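PDB 4BAX: glutamine synthetase from Streptomyces coelicolor, which belongs to the glutamine synthetase family, joining a beta-Grasp domain to a catalytic domain in each subunit of a ten-chain assembly. Local coordinates for residues R274-E280 / R315-A319; A251-G255 / E286-G290; F4-W10 / E73-C79; L37-F42 / D56-P61; I149-V155 / P178-E182. All coordinates share one frame; numbering follows the deposited sequence.

Contact 1. Residues R274-E280 / R315-A319; sequences RLTGLHE and RRPNA
In the glutamine synthetase catalytic fold, Arg274, in the segment 274-280 that leads into the loop before strand 289-291, reaches across to the loop 315-319, to the Asn318 amide and a group of main-chain oxygens. Its CG stands anti to the backbone N (chi1 173°), and the bend at chi3 swings the guanidinium alongside Asn318. Arg274 NE donates to Asn318 OD1 at 2.8 Å. The donor approaches OD1 from above the carbonyl plane (42° out of it), although OD1 itself lies close to the guanidinium plane; the two flat groups stand almost perpendicular. Arg274 NH2 adds a weak bond to the same oxygen, which probably helps to limit rotation of the guanidinium. Main-chain oxygens also gather at NH2. Arg315 O lies 3.5 Å from Arg274 NH2, near the guanidinium plane, whereas Pro317 O is poorly angled for a bond. Leu275, the centre of an inverse gamma turn, places CD2 over one face of this guanidinium, toward its periphery, and lets CD1 touch Arg316 O at 3.8 Å. Arg316 turns its own charge elsewhere, to Asp314. The polar tip of Arg315 is mainly engaged by Glu313, and a second, weaker salt bridge crosses the loops to a poorly ordered glutamate, with Arg315 NH2 3.3 Å from Glu280 OE1, which lies at the guanidinium edge.

Contact 2. Residues A251-G255 / E286-G290; sequences AESLG and EYSYG
Ala251, in the last part of helix 244-253, meets both tyrosines of 286-290. Its CB sits over the centre of the Tyr289 ring, 3.8 Å from the centroid and 13° off the normal, which is a CH-pi contact. Its carbonyl oxygen accepts a hydrogen bond from Tyr287 OH at 2.6 Å, with the hydroxyl in the carbonyl plane on a lone pair. Glu252, bent at chi2, brings its carboxylate to the edge of the Tyr289 ring. Tyr289 OH donates to Glu252 OE2 at 3.1 Å from above the carboxylate plane, the two planes being nearly perpendicular. Leu254 follows with CB against the far end of the other ring, 3.4 Å from Tyr287 CE1. Gly255 completes the run: its CA lies over the face of Tyr287, 3.8 Å from the ring centroid. That ring reaches across because CG is anti to the backbone N (chi1 179°). Arg316, Val298 and Pro260 also pack against Tyr287. Both tyrosines leave their backbone toward the helix while Ser288 between them points away, the alternation of an extended chain. In the catalytic domain, two aromatic side chains of the extended segment leading into strand 289-291 thus pack against the end region of helix 244-253 and the turn that follows.

Contact 3. Residues F4-W10 / E73-C79; sequences FKAEYIW and EDILVLC
In the beta-Grasp sheet, the Tyr8 ring receives Val77 CB over one face, 4.2 Å from the CB to the ring centroid and 22° off the normal, a CH-pi contact set toward the rim. Ala6 CB lies at its edge in plane, and Cys79 SG comes in obliquely, 3.4 Å from Tyr8 CD2, as a sulfur-aromatic contact. The Phe4 ring turns its edge to Ile75, with Phe4 CE2 3.7 Å from Ile75 CG1. These side chains line one face of the sheet, where strands 3-11 and 75-82 run parallel as neighbours, their short axes 28° apart. Alternate residues of the first strand carry the pairing: Glu7 N binds Ile75 O and Glu7 O takes Val77 N, and Ile9 repeats this with Val77 and Cys79. On the other face Ile9 CD1 touches Leu76 CB at 4.0 Å, and Trp202 of helix 190-210 packs on both residues and on Glu7. The Glu7 carboxylate is gripped there by Arg70, Ser22 and Thr24. Tyr8 OH bonds Pro38 O, which ties down the far end of the ring. Lys5 NZ pairs with Glu160 of the second subunit and lies 4.2 Å from Asp74 OD2, too long for a salt bridge. Just before strand 75-82, the Asp74 side chain takes a backbone N-H: Lys5 N donates to Asp74 OD1 at 2.9 Å, from well above the carboxylate plane.

Contact 4. Residues L37-F42 / D56-P61; sequences LPVWGF and DCVLKP
Leu59 can be traced outward against strand 40-43. Leu59 CB lies 3.4 Å from Trp40 O and also touches Trp40 CB, in a hydrogen-bonded antiparallel pair in which Trp40 N donates to Leu59 O at 2.8 Å. The next atom, CG, meets Phe42 CD1 at 3.6 Å. At the tip CD1 also touches Phe42 CD1, while CD2 comes to the edge of the ring, 3.5 Å from Phe42 CE1. The two side chains cross at about a right angle. Phe42 is folded between its backbone N and carbonyl carbon (chi1 65°), which lays the ring back across the neighbouring strand. There Cys57 CB lies over one face, toward the periphery, in a CH-pi contact 3.8 Å from the ring centroid, with SG oblique to it. Phe42 and Cys57 also bond N to O in both directions. Elsewhere Phe42 stacks with Trp10, and Asp56 forms a salt bridge with Arg294 of the second subunit. Leu37 CB and Pro61 CG extend the apolar contact. Main-chain bonds thus set the register of this pairing, outermost in the beta-Grasp sheet within this chain, with apolar, sulfur and aromatic packing beside them.

Contact 5. Residues I149-V155 / P178-E182; sequences IFGRDVV and PGQWE
Trp181 is held by its indole N-H, which reaches Phe150, and by the packing on its ring. Its CG lies anti to the carbonyl carbon (chi1 -66°), and chi2 near a right angle turns the ring so that NE1 faces the loop before helix 152-164. Trp181 NE1 donates to Phe150 O at 2.9 Å, with the oxygen essentially in the ring plane and the N-H...O angle 157°. Val155 CG2 then sits over the five-membered ring, 3.5 Å from its centroid. This contact follows from the valine rotamer, in which CG1 is anti to the backbone N and CG2 is left to face the indole. At the far rim Ile149 CG2 meets Trp181 CZ2 at 3.9 Å, and Arg152 CG approaches Trp181 CH2 at 3.7 Å. The arginine's charged end is committed to Glu209 of the third subunit. Phe150 runs beside Pro178 in the same direction, with Phe150 CE1 3.9 Å from Pro178 CB. Gly151 occupies the N-cap position at positive phi, and Gly151 O accepts Val155 N at 3.0 Å, consistent with the first helical turn holding Val155 over the indole. In the catalytic domain this is helix-on-sheet packing: a tryptophan of strand 180-188 is wedged under the first turn of helix 152-164.

Contacts 3 and 4 belong to one beta-Grasp sheet, where strands 56-66 and 75-82 are neighbours; they lie about 12 Å apart between centres, and contact 4 is nested in the loop that contact 3 closes. Contact 3 is buried and parallel, contact 4 partly buried and antiparallel, and both also touch the second subunit. Contacts 1, 2 and 5 have no strand pairing between their segments. Contact 1 is a buried loop-loop junction governed by arginine, contact 2 a partly buried tyrosine interface, and contact 5 a buried indole site near the third subunit. Contacts 1 and 2 touch through Arg316, which packs on Tyr287 and Leu254, and lie across the chain's centre from contacts 3 and 4.

Contact 1. Residues R274-E280 / R315-A319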
# COMPACT_ATOMS: atom_id res chain seq x y z
N ARG A 274 9.28 -6.96 37.57
CA ARG A 274 9.81 -5.61 37.64
C ARG A 274 10.89 -5.48 38.72
O ARG A 274 11.92 -4.88 38.48
CB ARG A 274 8.70 -4.58 37.86
CG ARG A 274 9.21 -3.16 38.12
CD ARG A 274 8.06 -2.20 38.30
NE ARG A 274 7.66 -2.19 39.70
CZ ARG A 274 8.02 -1.27 40.59
NH1 ARG A 274 8.75 -0.23 40.25
NH2 ARG A 274 7.60 -1.39 41.85
N LEU A 275 10.65 -6.04 39.91
CA LEU A 275 11.61 -5.90 41.01
C LEU A 275 12.61 -7.04 41.00
O LEU A 275 12.44 -8.09 41.63
CB LEU A 275 10.93 -5.80 42.39
CG LEU A 275 10.09 -4.55 42.68
CD1 LEU A 275 9.52 -4.62 44.10
CD2 LEU A 275 10.89 -3.27 42.49
N THR A 276 13.69 -6.79 40.27
CA THR A 276 14.77 -7.74 40.09
C THR A 276 15.90 -7.08 40.87
O THR A 276 15.81 -5.89 41.22
CB THR A 276 15.16 -7.83 38.60
OG1 THR A 276 15.46 -6.53 38.09
CG2 THR A 276 14.03 -8.43 37.77
N GLY A 277 16.95 -7.83 41.17
CA GLY A 277 18.05 -7.23 41.90
C GLY A 277 18.72 -6.13 41.11
O GLY A 277 18.90 -5.02 41.63
N LEU A 278 19.02 -6.40 39.85
CA LEU A 278 19.99 -5.62 39.07
C LEU A 278 19.68 -4.13 38.89
O LEU A 278 20.53 -3.28 39.16
CB LEU A 278 20.15 -6.27 37.70
CG LEU A 278 18.83 -6.88 37.18
CD1 LEU A 278 18.43 -6.36 35.80
CD2 LEU A 278 18.91 -8.41 37.17
N HIS A 279 18.48 -3.80 38.42
CA HIS A 279 18.08 -2.40 38.30
C HIS A 279 17.07 -2.02 39.35
O HIS A 279 16.94 -2.70 40.37
CB HIS A 279 17.53 -2.08 36.91
CG HIS A 279 18.50 -2.37 35.82
ND1 HIS A 279 18.22 -3.24 34.78
CD2 HIS A 279 19.79 -2.00 35.65
CE1 HIS A 279 19.28 -3.35 34.00
NE2 HIS A 279 20.25 -2.60 34.51
N GLU A 280 16.34 -0.94 39.08
CA GLU A 280 15.29 -0.53 40.00
C GLU A 280 14.21 -1.58 40.20
O GLU A 280 13.70 -2.20 39.26
CB GLU A 280 14.68 0.80 39.52
CG GLU A 280 15.72 1.87 39.24
CD GLU A 280 16.23 2.49 40.51
OE1 GLU A 280 15.64 2.19 41.57
OE2 GLU A 280 17.21 3.26 40.45
N ARG A 315 9.31 2.65 47.24
CA ARG A 315 9.59 2.46 45.82
C ARG A 315 9.11 1.09 45.29
O ARG A 315 9.25 0.80 44.10
CB ARG A 315 11.09 2.64 45.55
CG ARG A 315 11.64 3.97 46.07
CD ARG A 315 13.16 4.05 45.92
NE ARG A 315 13.56 3.99 44.52
CZ ARG A 315 13.57 5.04 43.69
NH1 ARG A 315 13.24 6.25 44.14
NH2 ARG A 315 13.94 4.89 42.42
N ARG A 316 8.58 0.24 46.16
CA ARG A 316 8.09 -1.10 45.78
C ARG A 316 6.78 -1.22 44.95
O ARG A 316 6.70 -2.12 44.11
CB ARG A 316 8.00 -1.98 47.02
CG ARG A 316 9.33 -2.26 47.67
CD ARG A 316 9.13 -2.97 48.97
NE ARG A 316 8.44 -2.09 49.90
CZ ARG A 316 7.90 -2.50 51.05
NH1 ARG A 316 7.99 -3.78 51.40
NH2 ARG A 316 7.28 -1.63 51.85
N PRO A 317 5.77 -0.37 45.18
CA PRO A 317 4.51 -0.68 44.46
C PRO A 317 4.58 -0.58 42.93
O PRO A 317 5.22 0.32 42.35
CB PRO A 317 3.50 0.34 45.04
CG PRO A 317 4.12 0.82 46.33
CD PRO A 317 5.61 0.78 46.10
N ASN A 318 3.93 -1.54 42.27
CA ASN A 318 3.85 -1.56 40.81
C ASN A 318 2.91 -0.49 40.31
O ASN A 318 2.07 -0.01 41.06
CB ASN A 318 3.29 -2.89 40.36
CG ASN A 318 4.33 -3.97 40.30
OD1 ASN A 318 5.51 -3.78 40.68
ND2 ASN A 318 3.91 -5.13 39.80
N ALA A 319 3.03 -0.15 39.02
CA ALA A 319 2.10 0.78 38.38
C ALA A 319 0.67 0.22 38.38
O ALA A 319 -0.29 0.99 38.29
CB ALA A 319 2.54 1.09 36.96

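Contact 2. Residues A251-G255 / E286-G290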
# COMPACT_ATOMS: atom_id res chain seq x y z
N ALA A 251 10.01 3.76 58.71
CA ALA A 251 10.88 3.00 57.81
C ALA A 251 11.25 1.64 58.39
O ALA A 251 11.27 0.65 57.67
CB ALA A 251 12.15 3.80 57.42
N GLU A 252 11.51 1.59 59.68
CA GLU A 252 11.81 0.32 60.32
C GLU A 252 10.59 -0.63 60.39
O GLU A 252 10.73 -1.85 60.20
CB GLU A 252 12.44 0.51 61.71
CG GLU A 252 13.71 1.34 61.72
CD GLU A 252 14.92 0.53 62.10
OE1 GLU A 252 14.91 0.01 63.24
OE2 GLU A 252 15.87 0.41 61.29
N SER A 253 9.40 -0.05 60.59
CA SER A 253 8.17 -0.83 60.72
C SER A 253 7.92 -1.68 59.48
O SER A 253 7.38 -2.78 59.58
CB SER A 253 6.96 0.09 60.96
OG SER A 253 6.54 0.70 59.75
N LEU A 254 8.33 -1.17 58.31
CA LEU A 254 8.15 -1.86 57.04
C LEU A 254 9.06 -3.08 56.89
O LEU A 254 8.82 -3.96 56.04
CB LEU A 254 8.32 -0.89 55.86
CG LEU A 254 7.25 0.20 55.76
CD1 LEU A 254 7.68 1.40 54.91
CD2 LEU A 254 5.97 -0.43 55.20
N GLY A 255 10.11 -3.13 57.70
CA GLY A 255 11.04 -4.24 57.64
C GLY A 255 10.78 -5.36 58.63
O GLY A 255 11.47 -6.40 58.59
N GLU A 286 13.57 -8.80 49.18
CA GLU A 286 14.36 -8.22 50.28
C GLU A 286 13.88 -6.82 50.59
O GLU A 286 13.50 -6.05 49.70
CB GLU A 286 15.86 -8.16 49.95
CG GLU A 286 16.51 -9.38 49.33
CD GLU A 286 17.97 -9.12 48.94
OE1 GLU A 286 18.43 -7.95 49.04
OE2 GLU A 286 18.67 -10.07 48.51
N TYR A 287 13.87 -6.51 51.88
CA TYR A 287 13.52 -5.17 52.32
C TYR A 287 14.77 -4.38 52.74
O TYR A 287 15.57 -4.86 53.54
CB TYR A 287 12.50 -5.19 53.47
CG TYR A 287 12.15 -3.81 53.93
CD1 TYR A 287 11.13 -3.09 53.32
CD2 TYR A 287 12.87 -3.19 54.95
CE1 TYR A 287 10.83 -1.79 53.72
CE2 TYR A 287 12.57 -1.89 55.37
CZ TYR A 287 11.54 -1.20 54.75
OH TYR A 287 11.23 0.08 55.15
N SER A 288 14.92 -3.16 52.22
CA SER A 288 15.98 -2.27 52.68
C SER A 288 15.46 -0.85 52.70
O SER A 288 14.60 -0.50 51.89
CB SER A 288 17.21 -2.36 51.77
OG SER A 288 16.85 -2.23 50.40
N TYR A 289 16.04 -0.00 53.55
CA TYR A 289 15.75 1.42 53.50
C TYR A 289 17.04 2.18 53.71
O TYR A 289 17.95 1.70 54.38
CB TYR A 289 14.65 1.84 54.49
CG TYR A 289 15.14 2.11 55.90
CD1 TYR A 289 15.67 3.35 56.25
CD2 TYR A 289 15.11 1.13 56.89
CE1 TYR A 289 16.14 3.62 57.52
CE2 TYR A 289 15.59 1.39 58.17
CZ TYR A 289 16.10 2.64 58.48
OH TYR A 289 16.58 2.96 59.74
N GLY A 290 17.12 3.37 53.13
CA GLY A 290 18.33 4.16 53.26
C GLY A 290 18.08 5.59 52.82
O GLY A 290 17.12 5.89 52.10

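Contact 3. Residues F4-W10 / E73-C79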
# COMPACT_ATOMS: atom_id res chain seq x y z
N PHE A 4 -28.65 16.32 32.93
CA PHE A 4 -27.22 16.22 32.77
C PHE A 4 -26.77 14.76 32.78
O PHE A 4 -27.49 13.87 33.24
CB PHE A 4 -26.48 17.05 33.81
CG PHE A 4 -26.61 16.51 35.20
CD1 PHE A 4 -27.71 16.85 35.98
CD2 PHE A 4 -25.63 15.69 35.74
CE1 PHE A 4 -27.84 16.37 37.27
CE2 PHE A 4 -25.76 15.21 37.03
CZ PHE A 4 -26.86 15.55 37.80
N LYS A 5 -25.57 14.53 32.25
CA LYS A 5 -25.02 13.20 32.16
C LYS A 5 -24.11 12.91 33.35
O LYS A 5 -23.31 13.77 33.76
CB LYS A 5 -24.24 13.06 30.86
CG LYS A 5 -25.14 13.12 29.63
CD LYS A 5 -24.32 12.88 28.38
CE LYS A 5 -23.91 14.15 27.71
NZ LYS A 5 -24.89 14.45 26.65
N ALA A 6 -24.26 11.72 33.92
CA ALA A 6 -23.42 11.25 35.01
C ALA A 6 -22.74 9.93 34.61
O ALA A 6 -23.41 8.94 34.28
CB ALA A 6 -24.23 11.06 36.27
N GLU A 7 -21.41 9.92 34.63
CA GLU A 7 -20.68 8.70 34.30
C GLU A 7 -20.30 7.94 35.56
O GLU A 7 -19.43 8.37 36.33
CB GLU A 7 -19.42 9.04 33.51
CG GLU A 7 -18.73 7.82 32.85
CD GLU A 7 -19.45 7.29 31.61
OE1 GLU A 7 -20.46 7.88 31.17
OE2 GLU A 7 -19.02 6.24 31.09
N TYR A 8 -20.95 6.79 35.74
CA TYR A 8 -20.73 5.97 36.92
C TYR A 8 -19.57 5.04 36.64
O TYR A 8 -19.61 4.26 35.70
CB TYR A 8 -21.97 5.17 37.28
CG TYR A 8 -23.00 5.93 38.08
CD1 TYR A 8 -23.45 7.19 37.68
CD2 TYR A 8 -23.56 5.38 39.23
CE1 TYR A 8 -24.42 7.87 38.40
CE2 TYR A 8 -24.53 6.08 39.97
CZ TYR A 8 -24.96 7.32 39.55
OH TYR A 8 -25.93 8.00 40.29
N ILE A 9 -18.54 5.17 37.46
CA ILE A 9 -17.29 4.45 37.29
C ILE A 9 -17.09 3.55 38.49
O ILE A 9 -17.31 3.97 39.63
CB ILE A 9 -16.10 5.45 37.11
CG1 ILE A 9 -16.27 6.23 35.80
CG2 ILE A 9 -14.74 4.76 37.13
CD1 ILE A 9 -15.59 7.63 35.76
N TRP A 10 -16.70 2.31 38.24
CA TRP A 10 -16.40 1.43 39.36
C TRP A 10 -15.26 0.48 39.02
O TRP A 10 -14.80 0.46 37.88
CB TRP A 10 -17.64 0.69 39.87
CG TRP A 10 -18.14 -0.44 38.97
CD1 TRP A 10 -17.88 -1.77 39.12
CD2 TRP A 10 -18.99 -0.32 37.82
NE1 TRP A 10 -18.51 -2.49 38.14
CE2 TRP A 10 -19.20 -1.64 37.33
CE3 TRP A 10 -19.59 0.75 37.16
CZ2 TRP A 10 -19.99 -1.90 36.20
CZ3 TRP A 10 -20.38 0.48 36.03
CH2 TRP A 10 -20.57 -0.83 35.57
N GLU A 73 -22.34 20.55 32.20
CA GLU A 73 -22.83 20.25 33.54
C GLU A 73 -22.65 18.76 33.86
O GLU A 73 -23.02 18.26 34.94
CB GLU A 73 -24.30 20.68 33.67
CG GLU A 73 -24.59 21.75 34.72
CD GLU A 73 -23.58 22.90 34.74
OE1 GLU A 73 -23.50 23.64 33.72
OE2 GLU A 73 -22.85 23.07 35.76
N ASP A 74 -22.01 18.06 32.95
CA ASP A 74 -21.84 16.62 33.07
C ASP A 74 -20.76 16.23 34.10
O ASP A 74 -19.82 17.00 34.36
CB ASP A 74 -21.51 16.05 31.71
CG ASP A 74 -22.61 16.33 30.70
OD1 ASP A 74 -23.77 16.57 31.11
OD2 ASP A 74 -22.32 16.30 29.48
N ILE A 75 -20.94 15.07 34.73
CA ILE A 75 -20.07 14.69 35.84
C ILE A 75 -19.63 13.22 35.82
O ILE A 75 -20.28 12.37 35.21
CB ILE A 75 -20.75 14.97 37.21
CG1 ILE A 75 -22.13 14.31 37.25
CG2 ILE A 75 -20.84 16.48 37.50
CD1 ILE A 75 -22.45 13.64 38.54
N LEU A 76 -18.54 12.94 36.53
CA LEU A 76 -18.08 11.57 36.74
C LEU A 76 -18.44 11.15 38.15
O LEU A 76 -18.26 11.92 39.10
CB LEU A 76 -16.58 11.45 36.52
CG LEU A 76 -16.12 12.09 35.23
CD1 LEU A 76 -14.60 12.17 35.28
CD2 LEU A 76 -16.63 11.32 34.02
N VAL A 77 -18.97 9.95 38.29
CA VAL A 77 -19.34 9.45 39.60
C VAL A 77 -18.62 8.15 39.90
O VAL A 77 -18.97 7.09 39.36
CB VAL A 77 -20.87 9.22 39.72
CG1 VAL A 77 -21.27 9.12 41.17
CG2 VAL A 77 -21.64 10.33 39.07
N LEU A 78 -17.62 8.22 40.78
CA LEU A 78 -16.92 7.02 41.22
C LEU A 78 -17.72 6.32 42.32
O LEU A 78 -18.07 6.96 43.31
CB LEU A 78 -15.51 7.36 41.71
CG LEU A 78 -14.67 6.19 42.20
CD1 LEU A 78 -14.30 5.22 41.07
CD2 LEU A 78 -13.44 6.70 42.92
N CYS A 79 -17.93 5.01 42.19
CA CYS A 79 -18.79 4.25 43.13
C CYS A 79 -18.04 3.12 43.79
O CYS A 79 -16.99 2.68 43.32
CB CYS A 79 -20.01 3.66 42.41
SG CYS A 79 -21.09 4.81 41.55

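Contact 4. Residues L37-F42 / D56-P61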
# COMPACT_ATOMS: atom_id res chain seq x y z
N LEU A 37 -27.14 12.08 44.56
CA LEU A 37 -26.93 11.16 43.46
C LEU A 37 -27.47 9.79 43.77
O LEU A 37 -27.13 9.20 44.80
CB LEU A 37 -25.45 11.06 43.10
CG LEU A 37 -24.87 12.31 42.46
CD1 LEU A 37 -23.37 12.20 42.45
CD2 LEU A 37 -25.44 12.47 41.04
N PRO A 38 -28.30 9.27 42.86
CA PRO A 38 -28.93 7.97 43.09
C PRO A 38 -27.89 6.84 43.11
O PRO A 38 -26.90 6.89 42.37
CB PRO A 38 -29.87 7.82 41.88
CG PRO A 38 -29.44 8.85 40.88
CD PRO A 38 -28.80 9.96 41.66
N VAL A 39 -28.13 5.85 43.96
CA VAL A 39 -27.37 4.60 43.90
C VAL A 39 -27.89 3.85 42.71
O VAL A 39 -29.01 4.11 42.26
CB VAL A 39 -27.46 3.75 45.20
CG1 VAL A 39 -27.36 4.63 46.44
CG2 VAL A 39 -28.74 2.91 45.20
N TRP A 40 -27.06 2.97 42.17
CA TRP A 40 -27.40 2.28 40.95
C TRP A 40 -26.98 0.81 41.02
O TRP A 40 -26.44 0.36 42.02
CB TRP A 40 -26.74 2.98 39.76
CG TRP A 40 -27.44 2.80 38.46
CD1 TRP A 40 -28.63 2.17 38.24
CD2 TRP A 40 -26.99 3.28 37.18
NE1 TRP A 40 -28.95 2.22 36.90
CE2 TRP A 40 -27.96 2.90 36.23
CE3 TRP A 40 -25.87 3.99 36.76
CZ2 TRP A 40 -27.84 3.20 34.87
CZ3 TRP A 40 -25.75 4.28 35.41
CH2 TRP A 40 -26.73 3.89 34.48
N GLY A 41 -27.18 0.08 39.94
CA GLY A 41 -26.85 -1.32 39.96
C GLY A 41 -26.35 -1.75 38.60
O GLY A 41 -26.43 -1.00 37.62
N PHE A 42 -25.83 -2.97 38.54
CA PHE A 42 -25.42 -3.55 37.28
C PHE A 42 -25.41 -5.06 37.41
O PHE A 42 -25.60 -5.61 38.50
CB PHE A 42 -24.06 -3.03 36.84
CG PHE A 42 -22.94 -3.42 37.74
CD1 PHE A 42 -22.62 -2.63 38.84
CD2 PHE A 42 -22.22 -4.57 37.49
CE1 PHE A 42 -21.58 -3.00 39.69
CE2 PHE A 42 -21.18 -4.94 38.33
CZ PHE A 42 -20.86 -4.15 39.43
N ASP A 56 -25.99 -9.66 41.69
CA ASP A 56 -26.53 -8.46 41.13
C ASP A 56 -25.88 -7.48 42.05
O ASP A 56 -25.79 -7.72 43.25
CB ASP A 56 -28.04 -8.41 41.34
CG ASP A 56 -28.76 -9.47 40.55
OD1 ASP A 56 -28.22 -9.88 39.50
OD2 ASP A 56 -29.86 -9.89 40.97
N CYS A 57 -25.42 -6.36 41.51
CA CYS A 57 -24.57 -5.50 42.30
C CYS A 57 -25.15 -4.11 42.41
O CYS A 57 -26.01 -3.71 41.61
CB CYS A 57 -23.17 -5.46 41.69
SG CYS A 57 -22.36 -7.07 41.61
N VAL A 58 -24.72 -3.40 43.44
CA VAL A 58 -25.22 -2.07 43.73
C VAL A 58 -24.03 -1.08 43.61
O VAL A 58 -22.92 -1.34 44.13
CB VAL A 58 -25.83 -2.01 45.14
CG1 VAL A 58 -26.07 -0.57 45.55
CG2 VAL A 58 -27.15 -2.82 45.18
N LEU A 59 -24.28 0.04 42.95
CA LEU A 59 -23.33 1.12 42.81
C LEU A 59 -23.64 2.22 43.79
O LEU A 59 -24.78 2.75 43.80
CB LEU A 59 -23.37 1.66 41.38
CG LEU A 59 -22.80 0.65 40.37
CD1 LEU A 59 -22.96 1.10 38.90
CD2 LEU A 59 -21.34 0.32 40.70
N LYS A 60 -22.68 2.53 44.66
CA LYS A 60 -22.88 3.59 45.62
C LYS A 60 -21.81 4.67 45.41
O LYS A 60 -20.63 4.40 45.59
CB LYS A 60 -22.78 3.03 47.04
CG LYS A 60 -23.05 4.03 48.11
CD LYS A 60 -22.71 3.39 49.44
CE LYS A 60 -22.92 4.34 50.60
NZ LYS A 60 -24.35 4.77 50.57
N PRO A 61 -22.24 5.89 45.02
CA PRO A 61 -21.33 7.03 44.77
C PRO A 61 -20.48 7.34 46.00
O PRO A 61 -21.01 7.34 47.12
CB PRO A 61 -22.30 8.19 44.49
CG PRO A 61 -23.57 7.55 44.04
CD PRO A 61 -23.62 6.16 44.58

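Contact 5. Residues I149-V155 / P178-E182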
# COMPACT_ATOMS: atom_id res chain seq x y z
N ILE A 149 10.48 11.39 22.08
CA ILE A 149 9.24 11.63 22.79
C ILE A 149 8.04 11.07 22.03
O ILE A 149 7.85 11.39 20.85
CB ILE A 149 9.04 13.13 23.12
CG1 ILE A 149 10.15 13.62 24.07
CG2 ILE A 149 7.63 13.38 23.65
CD1 ILE A 149 10.18 12.96 25.47
N PHE A 150 7.25 10.23 22.68
CA PHE A 150 6.09 9.61 22.03
C PHE A 150 4.85 9.74 22.88
O PHE A 150 4.84 9.31 24.04
CB PHE A 150 6.36 8.13 21.69
CG PHE A 150 7.71 7.89 21.07
CD1 PHE A 150 8.85 7.77 21.85
CD2 PHE A 150 7.84 7.80 19.68
CE1 PHE A 150 10.09 7.56 21.27
CE2 PHE A 150 9.07 7.59 19.08
CZ PHE A 150 10.20 7.47 19.89
N GLY A 151 3.80 10.32 22.29
CA GLY A 151 2.52 10.43 22.97
C GLY A 151 2.24 11.70 23.76
O GLY A 151 1.28 11.73 24.53
N ARG A 152 3.02 12.75 23.55
CA ARG A 152 2.85 13.98 24.31
C ARG A 152 1.49 14.60 24.11
O ARG A 152 0.95 15.21 25.03
CB ARG A 152 3.95 15.01 24.02
CG ARG A 152 4.30 15.84 25.25
CD ARG A 152 4.85 17.20 24.88
NE ARG A 152 6.27 17.09 24.57
CZ ARG A 152 7.24 17.02 25.48
NH1 ARG A 152 6.95 17.08 26.78
NH2 ARG A 152 8.50 16.92 25.10
N ASP A 153 0.93 14.47 22.91
CA ASP A 153 -0.40 15.00 22.68
C ASP A 153 -1.43 14.32 23.62
O ASP A 153 -2.28 15.00 24.20
CB ASP A 153 -0.80 14.88 21.21
CG ASP A 153 -0.55 13.48 20.65
OD1 ASP A 153 0.20 12.70 21.28
OD2 ASP A 153 -1.08 13.18 19.55
N VAL A 154 -1.31 13.00 23.82
CA VAL A 154 -2.18 12.27 24.74
C VAL A 154 -1.95 12.73 26.18
O VAL A 154 -2.89 12.99 26.93
CB VAL A 154 -1.94 10.72 24.69
CG1 VAL A 154 -3.04 10.00 25.50
CG2 VAL A 154 -1.94 10.16 23.27
N VAL A 155 -0.68 12.85 26.54
CA VAL A 155 -0.30 13.21 27.90
C VAL A 155 -0.84 14.60 28.27
O VAL A 155 -1.37 14.80 29.38
CB VAL A 155 1.20 13.19 28.04
CG1 VAL A 155 1.60 13.75 29.40
CG2 VAL A 155 1.72 11.76 27.83
N PRO A 178 10.96 4.67 26.34
CA PRO A 178 10.21 5.42 25.33
C PRO A 178 8.71 5.16 25.38
O PRO A 178 8.29 3.99 25.39
CB PRO A 178 10.80 4.92 24.00
CG PRO A 178 11.55 3.68 24.33
CD PRO A 178 12.02 3.85 25.73
N GLY A 179 7.92 6.23 25.35
CA GLY A 179 6.48 6.13 25.47
C GLY A 179 6.03 5.87 26.89
O GLY A 179 4.84 5.59 27.12
N GLN A 180 6.96 5.98 27.85
CA GLN A 180 6.64 5.82 29.26
C GLN A 180 6.57 7.18 29.91
O GLN A 180 7.43 8.04 29.70
CB GLN A 180 7.69 4.95 29.96
CG GLN A 180 7.23 4.28 31.25
CD GLN A 180 8.26 3.30 31.81
OE1 GLN A 180 9.34 3.70 32.26
NE2 GLN A 180 7.92 2.02 31.78
N TRP A 181 5.53 7.33 30.74
CA TRP A 181 5.22 8.62 31.34
C TRP A 181 4.81 8.46 32.79
O TRP A 181 4.51 7.35 33.26
CB TRP A 181 4.08 9.29 30.56
CG TRP A 181 4.43 9.69 29.16
CD1 TRP A 181 4.37 8.89 28.05
CD2 TRP A 181 4.91 10.96 28.71
NE1 TRP A 181 4.77 9.60 26.94
CE2 TRP A 181 5.10 10.87 27.32
CE3 TRP A 181 5.17 12.17 29.35
CZ2 TRP A 181 5.55 11.95 26.56
CZ3 TRP A 181 5.62 13.24 28.59
CH2 TRP A 181 5.80 13.12 27.21
N GLU A 182 4.81 9.60 33.49
CA GLU A 182 4.40 9.66 34.88
C GLU A 182 3.57 10.89 35.18
O GLU A 182 3.79 11.95 34.60
CB GLU A 182 5.63 9.64 35.78
CG GLU A 182 5.33 9.50 37.26
CD GLU A 182 6.58 9.74 38.11
OE1 GLU A 182 7.48 8.85 38.09
OE2 GLU A 182 6.67 10.80 38.77